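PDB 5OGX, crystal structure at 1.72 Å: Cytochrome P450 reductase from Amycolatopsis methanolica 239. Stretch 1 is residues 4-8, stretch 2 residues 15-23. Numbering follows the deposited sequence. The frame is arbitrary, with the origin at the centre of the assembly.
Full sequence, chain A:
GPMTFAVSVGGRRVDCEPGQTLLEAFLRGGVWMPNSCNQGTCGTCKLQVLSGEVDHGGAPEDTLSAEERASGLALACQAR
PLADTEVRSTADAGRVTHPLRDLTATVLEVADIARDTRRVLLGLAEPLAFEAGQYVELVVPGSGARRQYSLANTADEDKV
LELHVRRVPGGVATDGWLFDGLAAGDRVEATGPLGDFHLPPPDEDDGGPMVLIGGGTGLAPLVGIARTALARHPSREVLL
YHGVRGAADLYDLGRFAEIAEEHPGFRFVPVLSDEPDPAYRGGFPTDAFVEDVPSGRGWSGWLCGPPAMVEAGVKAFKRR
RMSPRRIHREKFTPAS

Stretch 1 4-8: TFAVS
Stretch 2 15-23: DCEPGQTLL

The two stretches are joined by a reciprocal pair of backbone hydrogen bonds between Phe5 and Cys16. Phe5 N donates to Cys16 O at 2.8 Å with an N-H...O angle of 168°, and Cys16 N donates to Phe5 O, also at 2.8 Å and nearly linear at 177°. This closed ring defines an antiparallel hydrogen-bonded pair with a CA-CA distance of 5.3 Å. The register continues into the non-hydrogen-bonded pair Ala6-Asp15, where the CA atoms approach to 4.6 Å, and at the other end Thr4 CA lies 4.4 Å from Glu17 CA. Phe5 O accepts a second, weaker approach, a CA-H...O contact from Asp15 CA at 3.4 Å with an angle of 138° at the hydrogen.

The paired residues are extended: phi/psi is -113/148 for Phe5, -83/125 for Ala6, -107/127 for Asp15 and -112/126 for Cys16. Val7 (-125/138) and Ser8 (-135/147) carry the first strand onward. Beyond Cys16 the second stretch leaves the strand through Glu17 (-68/151) and enters a type I turn from Glu17 to Gln20, with Pro18 at -61/-26 and Gly19 at -92/3. Gln20 N donates to Glu17 O at 2.9 Å, closing the turn, while the extended Gln20 side chain (chi1 and chi2 both t) returns OE1 to accept from Glu17 N at 3.1 Å. Thr21, chi1 p, then occupies the N-cap position, and the helix starts at Leu22 (-55/-49) and Leu23 (-56/-48).

Side chains of Ala6 and Asp15 share one face of the sheet. Asp15 adopts chi1 m and chi2 -70°, placing OD1 3.9 Å from Ala6 CA and 4.1 Å from Ala6 CB. Thr4, with chi1 p at 78°, brings OG1 to 3.7 Å from Asp15 CB and CG2 to 4.2 Å from Glu17 CA.

Phe5 and Cys16 project from the opposite face. The Phe5 ring, chi1 m and chi2 -70°, meets the turn obliquely, with CE2 4.2 Å from Pro18 CG; the proline ring has a C-gamma exo pucker. Buried Val7, chi1 m, makes two apolar contacts: its CG2 is 3.9 Å from Cys16 CB, with Cys16 in the t rotamer, and its CG1 is 3.7 Å from Leu22 CD2. The CA-to-CB bond of Leu22 points sideways, but its m,t rotamer brings the side-chain end closer, so the helix start packs against the strand. Together the stretches bury 417 Å².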

# COMPACT_ATOMS: atom_id res chain seq x y z
N THR A 4 15.39 -25.53 -9.50
CA THR A 4 15.35 -24.08 -9.32
C THR A 4 16.44 -23.38 -10.13
O THR A 4 17.45 -23.99 -10.49
CB THR A 4 15.49 -23.68 -7.84
OG1 THR A 4 16.87 -23.77 -7.46
CG2 THR A 4 14.67 -24.59 -6.95
N PHE A 5 16.25 -22.09 -10.39
CA PHE A 5 17.23 -21.27 -11.08
C PHE A 5 17.78 -20.22 -10.14
O PHE A 5 17.09 -19.72 -9.25
CB PHE A 5 16.61 -20.58 -12.31
CG PHE A 5 16.17 -21.54 -13.38
CD1 PHE A 5 17.09 -22.24 -14.13
CD2 PHE A 5 14.82 -21.72 -13.64
CE1 PHE A 5 16.68 -23.11 -15.12
CE2 PHE A 5 14.40 -22.59 -14.63
CZ PHE A 5 15.33 -23.29 -15.37
N ALA A 6 19.05 -19.88 -10.35
CA ALA A 6 19.69 -18.82 -9.59
C ALA A 6 19.35 -17.47 -10.21
O ALA A 6 19.56 -17.27 -11.42
CB ALA A 6 21.20 -19.04 -9.56
N VAL A 7 18.79 -16.57 -9.42
CA VAL A 7 18.46 -15.23 -9.88
C VAL A 7 19.13 -14.21 -8.97
O VAL A 7 19.15 -14.38 -7.74
CB VAL A 7 16.94 -15.01 -9.96
CG1 VAL A 7 16.33 -16.06 -10.92
CG2 VAL A 7 16.29 -15.12 -8.60
N SER A 8 19.69 -13.16 -9.56
CA SER A 8 20.50 -12.24 -8.78
C SER A 8 20.14 -10.80 -9.14
O SER A 8 19.81 -10.49 -10.28
CB SER A 8 21.99 -12.46 -9.03
OG SER A 8 22.32 -12.17 -10.37
N ASP A 15 17.45 -18.41 -4.92
CA ASP A 15 17.07 -19.49 -5.82
C ASP A 15 15.57 -19.44 -6.03
O ASP A 15 14.80 -19.38 -5.06
CB ASP A 15 17.54 -20.85 -5.29
CG ASP A 15 19.05 -20.96 -5.31
OD1 ASP A 15 19.62 -21.06 -6.42
OD2 ASP A 15 19.66 -20.93 -4.22
N CYS A 16 15.16 -19.42 -7.29
CA CYS A 16 13.78 -19.22 -7.69
C CYS A 16 13.25 -20.51 -8.29
O CYS A 16 13.87 -21.06 -9.21
CB CYS A 16 13.69 -18.07 -8.69
SG CYS A 16 12.00 -17.58 -9.12
N GLU A 17 12.13 -21.00 -7.78
CA GLU A 17 11.51 -22.16 -8.39
C GLU A 17 10.97 -21.78 -9.77
O GLU A 17 10.64 -20.62 -10.02
CB GLU A 17 10.38 -22.69 -7.50
CG GLU A 17 10.81 -22.92 -6.06
CD GLU A 17 9.90 -23.89 -5.33
OE1 GLU A 17 9.23 -24.69 -6.01
OE2 GLU A 17 9.86 -23.84 -4.09
N PRO A 18 10.91 -22.74 -10.69
CA PRO A 18 10.50 -22.40 -12.07
C PRO A 18 9.10 -21.83 -12.18
O PRO A 18 8.82 -21.09 -13.13
CB PRO A 18 10.62 -23.75 -12.80
CG PRO A 18 11.67 -24.48 -12.03
CD PRO A 18 11.44 -24.11 -10.60
N GLY A 19 8.20 -22.15 -11.24
CA GLY A 19 6.88 -21.55 -11.26
C GLY A 19 6.74 -20.29 -10.44
O GLY A 19 5.65 -19.72 -10.35
N GLN A 20 7.84 -19.82 -9.85
CA GLN A 20 7.85 -18.70 -8.92
C GLN A 20 8.34 -17.44 -9.62
O GLN A 20 9.22 -17.50 -10.49
CB GLN A 20 8.74 -19.04 -7.74
CG GLN A 20 8.87 -18.00 -6.66
CD GLN A 20 9.66 -18.52 -5.48
OE1 GLN A 20 10.65 -19.25 -5.65
NE2 GLN A 20 9.23 -18.17 -4.29
N THR A 21 7.77 -16.29 -9.25
CA THR A 21 8.18 -15.04 -9.88
C THR A 21 9.46 -14.50 -9.25
O THR A 21 9.80 -14.79 -8.10
CB THR A 21 7.08 -13.99 -9.77
OG1 THR A 21 6.90 -13.65 -8.39
CG2 THR A 21 5.78 -14.51 -10.35
N LEU A 22 10.18 -13.69 -10.04
CA LEU A 22 11.40 -13.05 -9.53
C LEU A 22 11.11 -12.26 -8.26
O LEU A 22 11.84 -12.37 -7.27
CB LEU A 22 12.00 -12.14 -10.60
CG LEU A 22 12.49 -12.80 -11.88
CD1 LEU A 22 13.18 -11.79 -12.80
CD2 LEU A 22 13.42 -13.94 -11.53
N LEU A 23 10.07 -11.42 -8.29
CA LEU A 23 9.78 -10.60 -7.12
C LEU A 23 9.59 -11.46 -5.88
O LEU A 23 10.15 -11.17 -4.82
CB LEU A 23 8.55 -9.73 -7.36
CG LEU A 23 8.21 -8.85 -6.14
CD1 LEU A 23 9.32 -7.84 -5.83
CD2 LEU A 23 6.89 -8.14 -6.37